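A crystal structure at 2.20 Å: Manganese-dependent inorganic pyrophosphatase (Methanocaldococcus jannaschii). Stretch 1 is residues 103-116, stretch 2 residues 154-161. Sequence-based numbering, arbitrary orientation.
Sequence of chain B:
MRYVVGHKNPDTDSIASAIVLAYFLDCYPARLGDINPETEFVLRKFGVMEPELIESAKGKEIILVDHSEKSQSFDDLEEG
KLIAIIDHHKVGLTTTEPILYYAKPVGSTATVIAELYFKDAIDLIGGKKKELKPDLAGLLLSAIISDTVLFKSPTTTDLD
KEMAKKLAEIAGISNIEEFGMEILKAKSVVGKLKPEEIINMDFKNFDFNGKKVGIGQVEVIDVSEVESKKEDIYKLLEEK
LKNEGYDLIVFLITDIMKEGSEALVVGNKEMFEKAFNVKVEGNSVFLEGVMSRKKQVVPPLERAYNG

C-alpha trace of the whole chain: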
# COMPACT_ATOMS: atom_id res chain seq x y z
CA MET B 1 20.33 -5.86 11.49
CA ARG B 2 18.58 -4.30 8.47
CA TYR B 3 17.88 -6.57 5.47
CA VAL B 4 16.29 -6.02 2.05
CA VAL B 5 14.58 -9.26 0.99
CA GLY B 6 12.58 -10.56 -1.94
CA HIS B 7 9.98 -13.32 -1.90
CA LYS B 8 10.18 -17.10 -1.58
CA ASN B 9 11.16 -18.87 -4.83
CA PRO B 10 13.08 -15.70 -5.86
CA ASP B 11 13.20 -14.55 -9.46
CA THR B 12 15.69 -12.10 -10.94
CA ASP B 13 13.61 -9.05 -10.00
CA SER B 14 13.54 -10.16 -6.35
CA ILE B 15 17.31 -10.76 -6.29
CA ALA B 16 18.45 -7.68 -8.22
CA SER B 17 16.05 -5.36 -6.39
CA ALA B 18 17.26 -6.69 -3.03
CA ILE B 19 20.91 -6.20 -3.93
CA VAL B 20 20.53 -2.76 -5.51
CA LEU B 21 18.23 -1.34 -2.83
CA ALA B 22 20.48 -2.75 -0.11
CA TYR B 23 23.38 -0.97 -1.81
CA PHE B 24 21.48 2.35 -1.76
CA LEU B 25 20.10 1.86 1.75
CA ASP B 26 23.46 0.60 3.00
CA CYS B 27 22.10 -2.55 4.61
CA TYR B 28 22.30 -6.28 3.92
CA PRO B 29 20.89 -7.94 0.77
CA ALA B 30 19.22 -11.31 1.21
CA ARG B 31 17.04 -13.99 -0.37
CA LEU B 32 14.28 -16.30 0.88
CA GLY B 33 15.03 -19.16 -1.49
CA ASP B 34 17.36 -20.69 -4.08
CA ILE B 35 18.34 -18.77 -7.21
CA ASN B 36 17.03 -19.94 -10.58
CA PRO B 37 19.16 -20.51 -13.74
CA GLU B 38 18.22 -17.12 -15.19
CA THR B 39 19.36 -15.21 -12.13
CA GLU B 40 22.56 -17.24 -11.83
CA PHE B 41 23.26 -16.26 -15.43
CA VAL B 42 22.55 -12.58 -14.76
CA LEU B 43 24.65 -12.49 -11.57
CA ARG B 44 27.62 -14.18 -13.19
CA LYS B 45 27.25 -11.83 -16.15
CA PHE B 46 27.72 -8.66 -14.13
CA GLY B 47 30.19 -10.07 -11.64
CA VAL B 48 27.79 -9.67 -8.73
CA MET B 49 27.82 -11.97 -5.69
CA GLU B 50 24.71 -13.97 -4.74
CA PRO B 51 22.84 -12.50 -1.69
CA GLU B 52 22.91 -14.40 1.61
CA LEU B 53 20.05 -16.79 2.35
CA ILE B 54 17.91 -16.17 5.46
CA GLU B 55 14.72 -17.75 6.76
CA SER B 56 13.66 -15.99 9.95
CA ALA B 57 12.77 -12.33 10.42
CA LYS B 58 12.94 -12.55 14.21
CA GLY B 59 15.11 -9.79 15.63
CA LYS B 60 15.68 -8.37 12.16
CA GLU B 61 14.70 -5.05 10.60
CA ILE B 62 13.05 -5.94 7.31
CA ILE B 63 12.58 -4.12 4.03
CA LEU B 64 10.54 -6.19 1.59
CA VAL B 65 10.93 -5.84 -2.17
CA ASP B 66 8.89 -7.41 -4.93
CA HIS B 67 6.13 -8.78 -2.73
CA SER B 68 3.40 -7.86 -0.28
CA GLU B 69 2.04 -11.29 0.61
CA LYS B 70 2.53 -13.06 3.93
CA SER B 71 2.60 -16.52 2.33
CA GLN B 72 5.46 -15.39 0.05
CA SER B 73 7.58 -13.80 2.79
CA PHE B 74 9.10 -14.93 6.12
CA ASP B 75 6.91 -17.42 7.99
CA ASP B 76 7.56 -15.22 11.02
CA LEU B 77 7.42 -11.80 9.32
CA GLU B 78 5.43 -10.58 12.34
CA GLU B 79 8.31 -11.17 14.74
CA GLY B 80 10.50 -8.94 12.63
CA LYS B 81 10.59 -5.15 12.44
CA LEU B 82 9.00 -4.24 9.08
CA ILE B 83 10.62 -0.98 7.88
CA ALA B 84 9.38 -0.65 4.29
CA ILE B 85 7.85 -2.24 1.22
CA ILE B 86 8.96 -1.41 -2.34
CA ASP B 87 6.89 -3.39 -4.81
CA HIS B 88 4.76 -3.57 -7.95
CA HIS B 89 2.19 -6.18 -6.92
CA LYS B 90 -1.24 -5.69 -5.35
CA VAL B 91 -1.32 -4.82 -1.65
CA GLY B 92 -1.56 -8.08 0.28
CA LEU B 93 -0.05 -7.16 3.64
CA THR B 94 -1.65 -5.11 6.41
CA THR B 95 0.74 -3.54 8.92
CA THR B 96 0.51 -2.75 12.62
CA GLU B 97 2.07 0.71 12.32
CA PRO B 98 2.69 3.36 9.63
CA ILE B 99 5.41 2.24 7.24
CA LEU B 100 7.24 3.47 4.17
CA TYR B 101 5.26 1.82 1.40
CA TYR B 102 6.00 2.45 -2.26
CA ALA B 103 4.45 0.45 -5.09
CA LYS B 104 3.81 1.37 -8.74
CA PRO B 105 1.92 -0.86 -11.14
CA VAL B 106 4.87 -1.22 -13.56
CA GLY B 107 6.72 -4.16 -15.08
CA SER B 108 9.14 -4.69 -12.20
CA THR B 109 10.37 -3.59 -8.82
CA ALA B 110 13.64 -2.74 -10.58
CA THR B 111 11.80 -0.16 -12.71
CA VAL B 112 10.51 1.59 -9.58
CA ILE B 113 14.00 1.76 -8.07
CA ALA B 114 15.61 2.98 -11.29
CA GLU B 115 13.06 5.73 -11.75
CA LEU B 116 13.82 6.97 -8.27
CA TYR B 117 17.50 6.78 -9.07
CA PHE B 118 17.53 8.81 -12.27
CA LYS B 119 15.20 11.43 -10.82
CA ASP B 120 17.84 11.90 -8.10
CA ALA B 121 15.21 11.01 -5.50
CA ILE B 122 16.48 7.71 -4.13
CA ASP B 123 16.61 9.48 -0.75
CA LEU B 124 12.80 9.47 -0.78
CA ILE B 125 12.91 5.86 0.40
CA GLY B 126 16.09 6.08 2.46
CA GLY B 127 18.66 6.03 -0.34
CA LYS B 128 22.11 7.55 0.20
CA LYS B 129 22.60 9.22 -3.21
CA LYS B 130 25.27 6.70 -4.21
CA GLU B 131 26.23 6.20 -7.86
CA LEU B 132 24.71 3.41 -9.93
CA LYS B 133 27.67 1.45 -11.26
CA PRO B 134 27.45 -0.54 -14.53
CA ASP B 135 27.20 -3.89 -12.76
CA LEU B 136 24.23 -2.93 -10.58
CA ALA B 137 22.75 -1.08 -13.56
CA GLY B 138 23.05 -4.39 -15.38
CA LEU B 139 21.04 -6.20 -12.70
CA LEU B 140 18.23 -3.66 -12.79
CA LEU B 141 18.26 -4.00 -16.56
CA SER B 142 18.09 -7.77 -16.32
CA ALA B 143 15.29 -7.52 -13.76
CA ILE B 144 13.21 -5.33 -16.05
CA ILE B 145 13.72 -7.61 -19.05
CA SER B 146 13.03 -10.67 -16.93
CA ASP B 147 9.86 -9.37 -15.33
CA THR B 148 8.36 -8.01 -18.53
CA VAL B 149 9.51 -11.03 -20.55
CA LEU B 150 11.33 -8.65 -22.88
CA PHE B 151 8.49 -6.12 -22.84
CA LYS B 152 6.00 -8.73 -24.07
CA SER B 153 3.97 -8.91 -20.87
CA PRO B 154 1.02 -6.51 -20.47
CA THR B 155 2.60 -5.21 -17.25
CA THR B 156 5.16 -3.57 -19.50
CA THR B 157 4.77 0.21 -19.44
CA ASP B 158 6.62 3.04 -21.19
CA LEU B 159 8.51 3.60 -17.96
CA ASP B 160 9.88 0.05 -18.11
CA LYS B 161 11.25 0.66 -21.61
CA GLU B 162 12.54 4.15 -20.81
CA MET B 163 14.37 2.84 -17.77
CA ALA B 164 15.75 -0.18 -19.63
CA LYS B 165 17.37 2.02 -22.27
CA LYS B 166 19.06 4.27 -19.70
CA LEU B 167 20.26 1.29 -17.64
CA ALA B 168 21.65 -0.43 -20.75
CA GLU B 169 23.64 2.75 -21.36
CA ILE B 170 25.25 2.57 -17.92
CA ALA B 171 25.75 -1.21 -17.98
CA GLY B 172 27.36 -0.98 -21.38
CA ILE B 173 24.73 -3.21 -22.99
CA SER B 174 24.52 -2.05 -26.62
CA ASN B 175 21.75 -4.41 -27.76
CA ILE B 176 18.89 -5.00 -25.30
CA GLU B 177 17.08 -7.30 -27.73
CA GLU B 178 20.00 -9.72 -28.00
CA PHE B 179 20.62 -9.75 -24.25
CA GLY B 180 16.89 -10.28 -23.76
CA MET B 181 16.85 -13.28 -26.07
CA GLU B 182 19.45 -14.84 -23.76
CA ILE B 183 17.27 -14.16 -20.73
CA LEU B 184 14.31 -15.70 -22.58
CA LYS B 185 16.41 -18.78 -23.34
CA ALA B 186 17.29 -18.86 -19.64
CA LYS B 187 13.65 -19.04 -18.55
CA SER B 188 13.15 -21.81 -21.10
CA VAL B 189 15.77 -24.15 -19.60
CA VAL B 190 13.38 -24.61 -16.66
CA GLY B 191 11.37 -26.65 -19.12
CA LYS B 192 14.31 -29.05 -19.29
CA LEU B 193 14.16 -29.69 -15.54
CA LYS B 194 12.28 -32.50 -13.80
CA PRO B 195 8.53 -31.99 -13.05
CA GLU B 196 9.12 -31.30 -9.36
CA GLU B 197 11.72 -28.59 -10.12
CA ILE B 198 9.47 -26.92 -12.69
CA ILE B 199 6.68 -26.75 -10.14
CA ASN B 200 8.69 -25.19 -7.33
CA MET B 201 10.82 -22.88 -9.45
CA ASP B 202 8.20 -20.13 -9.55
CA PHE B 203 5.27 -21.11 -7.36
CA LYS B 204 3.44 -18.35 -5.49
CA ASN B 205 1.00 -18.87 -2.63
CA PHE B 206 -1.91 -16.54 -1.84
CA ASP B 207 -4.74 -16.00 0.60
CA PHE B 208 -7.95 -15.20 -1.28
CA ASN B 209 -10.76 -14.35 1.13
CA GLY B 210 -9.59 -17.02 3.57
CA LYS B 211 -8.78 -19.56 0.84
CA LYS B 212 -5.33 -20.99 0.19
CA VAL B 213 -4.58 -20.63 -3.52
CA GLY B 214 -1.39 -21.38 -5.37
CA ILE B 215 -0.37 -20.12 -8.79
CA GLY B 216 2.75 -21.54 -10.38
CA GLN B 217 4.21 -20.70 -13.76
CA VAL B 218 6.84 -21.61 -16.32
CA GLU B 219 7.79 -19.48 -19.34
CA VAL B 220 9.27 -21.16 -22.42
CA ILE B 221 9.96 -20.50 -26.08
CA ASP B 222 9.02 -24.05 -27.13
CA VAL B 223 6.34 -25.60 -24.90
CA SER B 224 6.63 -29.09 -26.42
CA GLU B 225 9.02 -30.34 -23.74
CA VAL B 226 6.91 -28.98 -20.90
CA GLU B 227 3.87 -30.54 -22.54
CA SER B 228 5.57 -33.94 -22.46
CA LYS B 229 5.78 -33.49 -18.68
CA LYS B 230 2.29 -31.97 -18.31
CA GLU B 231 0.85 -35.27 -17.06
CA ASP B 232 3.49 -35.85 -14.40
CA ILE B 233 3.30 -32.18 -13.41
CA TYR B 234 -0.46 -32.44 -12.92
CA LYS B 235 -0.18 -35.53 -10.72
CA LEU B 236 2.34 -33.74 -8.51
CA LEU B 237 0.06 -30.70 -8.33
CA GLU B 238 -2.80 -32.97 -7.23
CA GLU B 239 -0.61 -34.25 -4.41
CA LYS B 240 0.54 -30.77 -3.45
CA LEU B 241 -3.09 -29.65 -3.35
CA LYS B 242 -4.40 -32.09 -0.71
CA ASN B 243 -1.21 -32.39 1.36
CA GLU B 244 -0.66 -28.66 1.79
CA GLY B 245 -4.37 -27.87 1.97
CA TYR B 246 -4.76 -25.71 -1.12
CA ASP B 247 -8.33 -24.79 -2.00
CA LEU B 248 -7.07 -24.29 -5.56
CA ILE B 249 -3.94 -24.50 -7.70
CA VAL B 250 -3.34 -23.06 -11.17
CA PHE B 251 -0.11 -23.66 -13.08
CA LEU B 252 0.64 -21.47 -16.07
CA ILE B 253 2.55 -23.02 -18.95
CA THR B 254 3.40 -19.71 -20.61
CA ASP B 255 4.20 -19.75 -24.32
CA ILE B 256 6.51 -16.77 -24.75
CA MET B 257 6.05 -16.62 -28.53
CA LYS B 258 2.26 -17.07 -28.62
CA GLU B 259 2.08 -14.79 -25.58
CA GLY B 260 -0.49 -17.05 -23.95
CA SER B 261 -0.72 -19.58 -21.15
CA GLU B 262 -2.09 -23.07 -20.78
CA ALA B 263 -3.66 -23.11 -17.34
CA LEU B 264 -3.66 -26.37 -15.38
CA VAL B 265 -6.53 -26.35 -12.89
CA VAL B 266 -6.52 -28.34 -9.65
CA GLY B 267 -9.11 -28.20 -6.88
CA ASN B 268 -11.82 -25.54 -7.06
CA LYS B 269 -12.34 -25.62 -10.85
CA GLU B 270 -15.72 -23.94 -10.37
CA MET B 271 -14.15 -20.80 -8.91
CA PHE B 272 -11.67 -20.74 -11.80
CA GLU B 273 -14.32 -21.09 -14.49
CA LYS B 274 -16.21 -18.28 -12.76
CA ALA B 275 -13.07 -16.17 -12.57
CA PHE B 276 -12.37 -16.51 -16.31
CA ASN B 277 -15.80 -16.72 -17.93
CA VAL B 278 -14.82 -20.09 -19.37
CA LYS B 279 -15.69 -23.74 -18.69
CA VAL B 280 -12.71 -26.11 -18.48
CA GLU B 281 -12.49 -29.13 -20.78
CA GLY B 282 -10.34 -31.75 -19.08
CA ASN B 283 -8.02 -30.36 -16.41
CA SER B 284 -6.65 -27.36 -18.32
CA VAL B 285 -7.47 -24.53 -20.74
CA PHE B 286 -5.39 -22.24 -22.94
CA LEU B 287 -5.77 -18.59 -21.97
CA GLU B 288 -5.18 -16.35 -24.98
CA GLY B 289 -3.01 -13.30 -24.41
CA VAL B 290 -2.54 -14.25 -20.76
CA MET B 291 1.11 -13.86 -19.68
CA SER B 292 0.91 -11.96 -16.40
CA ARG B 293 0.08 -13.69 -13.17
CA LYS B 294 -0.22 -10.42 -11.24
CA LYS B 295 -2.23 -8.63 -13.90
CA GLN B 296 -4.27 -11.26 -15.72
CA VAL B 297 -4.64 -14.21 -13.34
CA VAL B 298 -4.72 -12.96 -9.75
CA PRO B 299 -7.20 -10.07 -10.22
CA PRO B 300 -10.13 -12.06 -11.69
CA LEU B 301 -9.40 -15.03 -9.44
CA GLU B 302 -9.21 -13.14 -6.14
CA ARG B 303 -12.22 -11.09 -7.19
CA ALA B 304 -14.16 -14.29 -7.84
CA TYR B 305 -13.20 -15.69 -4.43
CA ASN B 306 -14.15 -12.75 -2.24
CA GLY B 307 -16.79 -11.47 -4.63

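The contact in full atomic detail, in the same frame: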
# COMPACT_ATOMS: atom_id res chain seq x y z
N ALA B 103 4.71 1.40 -4.01
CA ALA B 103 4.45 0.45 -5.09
C ALA B 103 3.82 1.12 -6.31
O ALA B 103 2.90 1.93 -6.19
CB ALA B 103 3.55 -0.70 -4.58
N LYS B 104 4.34 0.81 -7.49
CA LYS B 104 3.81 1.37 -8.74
C LYS B 104 3.43 0.19 -9.61
O LYS B 104 4.15 -0.80 -9.68
CB LYS B 104 4.86 2.22 -9.47
CG LYS B 104 5.28 3.47 -8.73
CD LYS B 104 6.39 4.24 -9.44
CE LYS B 104 5.87 5.31 -10.41
NZ LYS B 104 5.31 4.77 -11.68
N PRO B 105 2.28 0.28 -10.30
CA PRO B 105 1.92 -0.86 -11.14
C PRO B 105 2.71 -0.90 -12.46
O PRO B 105 2.14 -0.73 -13.54
CB PRO B 105 0.41 -0.68 -11.34
CG PRO B 105 0.25 0.83 -11.33
CD PRO B 105 1.19 1.28 -10.22
N VAL B 106 4.02 -1.13 -12.37
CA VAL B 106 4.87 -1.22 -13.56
C VAL B 106 5.34 -2.65 -13.79
O VAL B 106 4.90 -3.58 -13.11
CB VAL B 106 6.11 -0.30 -13.46
CG1 VAL B 106 5.70 1.14 -13.64
CG2 VAL B 106 6.80 -0.50 -12.12
N GLY B 107 6.24 -2.83 -14.75
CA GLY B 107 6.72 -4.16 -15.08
C GLY B 107 7.59 -4.84 -14.03
O GLY B 107 7.63 -6.07 -13.98
N SER B 108 8.28 -4.07 -13.20
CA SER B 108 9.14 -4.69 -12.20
C SER B 108 9.51 -3.76 -11.08
O SER B 108 9.43 -2.53 -11.21
CB SER B 108 10.43 -5.18 -12.85
OG SER B 108 11.29 -4.08 -13.14
N THR B 109 9.94 -4.36 -9.97
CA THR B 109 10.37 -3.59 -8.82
C THR B 109 11.62 -2.80 -9.21
O THR B 109 11.85 -1.68 -8.73
CB THR B 109 10.70 -4.52 -7.64
OG1 THR B 109 9.54 -5.30 -7.32
CG2 THR B 109 11.12 -3.70 -6.42
N ALA B 110 12.42 -3.38 -10.11
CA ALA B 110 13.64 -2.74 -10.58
C ALA B 110 13.32 -1.40 -11.26
O ALA B 110 14.05 -0.42 -11.09
CB ALA B 110 14.38 -3.67 -11.55
N THR B 111 12.24 -1.37 -12.03
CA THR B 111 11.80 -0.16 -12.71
C THR B 111 11.54 0.95 -11.70
O THR B 111 11.97 2.09 -11.90
CB THR B 111 10.51 -0.40 -13.52
OG1 THR B 111 10.75 -1.41 -14.50
CG2 THR B 111 10.06 0.87 -14.24
N VAL B 112 10.83 0.62 -10.63
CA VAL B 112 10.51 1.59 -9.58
C VAL B 112 11.79 2.19 -8.98
O VAL B 112 11.88 3.41 -8.77
CB VAL B 112 9.74 0.92 -8.43
CG1 VAL B 112 9.43 1.96 -7.35
CG2 VAL B 112 8.48 0.29 -8.95
N ILE B 113 12.75 1.33 -8.67
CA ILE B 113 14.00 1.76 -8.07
C ILE B 113 14.82 2.64 -9.02
O ILE B 113 15.38 3.65 -8.60
CB ILE B 113 14.84 0.54 -7.65
CG1 ILE B 113 14.10 -0.23 -6.55
CG2 ILE B 113 16.21 0.98 -7.14
CD1 ILE B 113 14.79 -1.51 -6.12
N ALA B 114 14.86 2.24 -10.28
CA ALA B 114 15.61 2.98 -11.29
C ALA B 114 15.02 4.36 -11.52
O ALA B 114 15.76 5.34 -11.71
CB ALA B 114 15.65 2.19 -12.60
N GLU B 115 13.70 4.45 -11.53
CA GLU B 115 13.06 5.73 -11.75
C GLU B 115 13.39 6.67 -10.61
O GLU B 115 13.58 7.87 -10.82
CB GLU B 115 11.54 5.59 -11.88
CG GLU B 115 10.84 6.93 -11.92
CD GLU B 115 9.35 6.81 -12.11
OE1 GLU B 115 8.74 5.97 -11.41
OE2 GLU B 115 8.79 7.55 -12.95
N LEU B 116 13.47 6.13 -9.40
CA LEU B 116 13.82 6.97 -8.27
C LEU B 116 15.27 7.40 -8.42
O LEU B 116 15.63 8.55 -8.12
CB LEU B 116 13.66 6.20 -6.96
CG LEU B 116 12.22 5.97 -6.52
CD1 LEU B 116 12.23 5.29 -5.15
CD2 LEU B 116 11.49 7.32 -6.44
N PRO B 154 1.86 -7.71 -20.54
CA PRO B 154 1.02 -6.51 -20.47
C PRO B 154 1.33 -5.61 -19.27
O PRO B 154 0.75 -4.53 -19.15
CB PRO B 154 -0.40 -7.07 -20.46
CG PRO B 154 -0.23 -8.41 -19.84
CD PRO B 154 1.03 -8.92 -20.49
N THR B 155 2.22 -6.04 -18.39
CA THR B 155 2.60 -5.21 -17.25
C THR B 155 3.60 -4.18 -17.75
O THR B 155 3.85 -3.15 -17.11
CB THR B 155 3.30 -6.01 -16.14
OG1 THR B 155 4.38 -6.75 -16.72
CG2 THR B 155 2.32 -6.93 -15.45
N THR B 156 4.18 -4.47 -18.91
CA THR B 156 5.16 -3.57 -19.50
C THR B 156 4.52 -2.20 -19.72
O THR B 156 3.42 -2.10 -20.25
CB THR B 156 5.64 -4.06 -20.88
OG1 THR B 156 6.20 -5.37 -20.75
CG2 THR B 156 6.70 -3.11 -21.43
N THR B 157 5.22 -1.17 -19.28
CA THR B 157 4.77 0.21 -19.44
C THR B 157 5.92 0.97 -20.10
O THR B 157 7.05 0.46 -20.22
CB THR B 157 4.44 0.87 -18.08
OG1 THR B 157 5.61 0.90 -17.26
CG2 THR B 157 3.33 0.11 -17.37
N ASP B 158 5.63 2.19 -20.54
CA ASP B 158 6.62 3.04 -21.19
C ASP B 158 7.79 3.26 -20.25
O ASP B 158 8.94 3.30 -20.68
CB ASP B 158 6.01 4.39 -21.59
CG ASP B 158 5.04 4.28 -22.75
OD1 ASP B 158 4.41 5.30 -23.10
OD2 ASP B 158 4.91 3.17 -23.33
N LEU B 159 7.49 3.38 -18.97
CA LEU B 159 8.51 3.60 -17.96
C LEU B 159 9.52 2.45 -18.01
O LEU B 159 10.73 2.67 -17.99
CB LEU B 159 7.89 3.69 -16.56
CG LEU B 159 8.67 4.44 -15.48
CD1 LEU B 159 8.05 4.20 -14.10
CD2 LEU B 159 10.11 3.99 -15.47
N ASP B 160 9.02 1.22 -18.06
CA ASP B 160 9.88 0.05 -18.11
C ASP B 160 10.88 0.17 -19.26
O ASP B 160 12.08 -0.06 -19.09
CB ASP B 160 9.04 -1.23 -18.26
CG ASP B 160 8.15 -1.50 -17.04
OD1 ASP B 160 8.68 -1.86 -15.96
OD2 ASP B 160 6.91 -1.36 -17.15
N LYS B 161 10.39 0.53 -20.44
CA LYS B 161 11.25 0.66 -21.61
C LYS B 161 12.23 1.81 -21.46
O LYS B 161 13.42 1.67 -21.74
CB LYS B 161 10.41 0.86 -22.87
CG LYS B 161 9.41 -0.25 -23.14
CD LYS B 161 8.92 -0.17 -24.57
CE LYS B 161 7.79 -1.14 -24.83
NZ LYS B 161 6.52 -0.72 -24.16
O HOH W 1 1.75 -2.75 -15.30
O HOH W 2 5.46 -7.80 -14.42

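One carboxylate organizes this contact. D160 sits in the first turn of its helix, and OD1 accepts a 2.6 Å hydrogen bond from T111 OG1, itself the acceptor of a 3.0 Å bond from S108 OG. The backbone of the other stretch joins in: G107 N lies 2.9 Å from both D160 OD1 and D160 OD2, a forked bond whose OD1 branch is weak. OD2 also turns back on its own stretch, taking T157 N at 2.7 Å and T157 OG1 at 2.6 Å. Thus the acid that secures the N-cap of its own helix also grips the loop and first turn of the neighbouring one, where S108 holds the N-cap position.

Glycine suits this close approach: a CB modelled at G107 would lie 2.5 Å from D160 OD1, a clash. The backbones come close here, with G107 CA 4.7 Å from T156 CA. Two waters also bridge the stretches, one donating to P105 O and T155 O, the other linking G107 O to T155 OG1.

Outward, L159 supplies the greasy cover. Its CD2 meets T111 CG2 at 3.4 Å, while CD1 packs 3.9 Å from V106 CG1 and 3.7 Å from K104 NZ. That lysine reaches E115 in a long salt bridge, NZ to OE1 3.6 Å, so the leucine borders a charged pair as well as methyls.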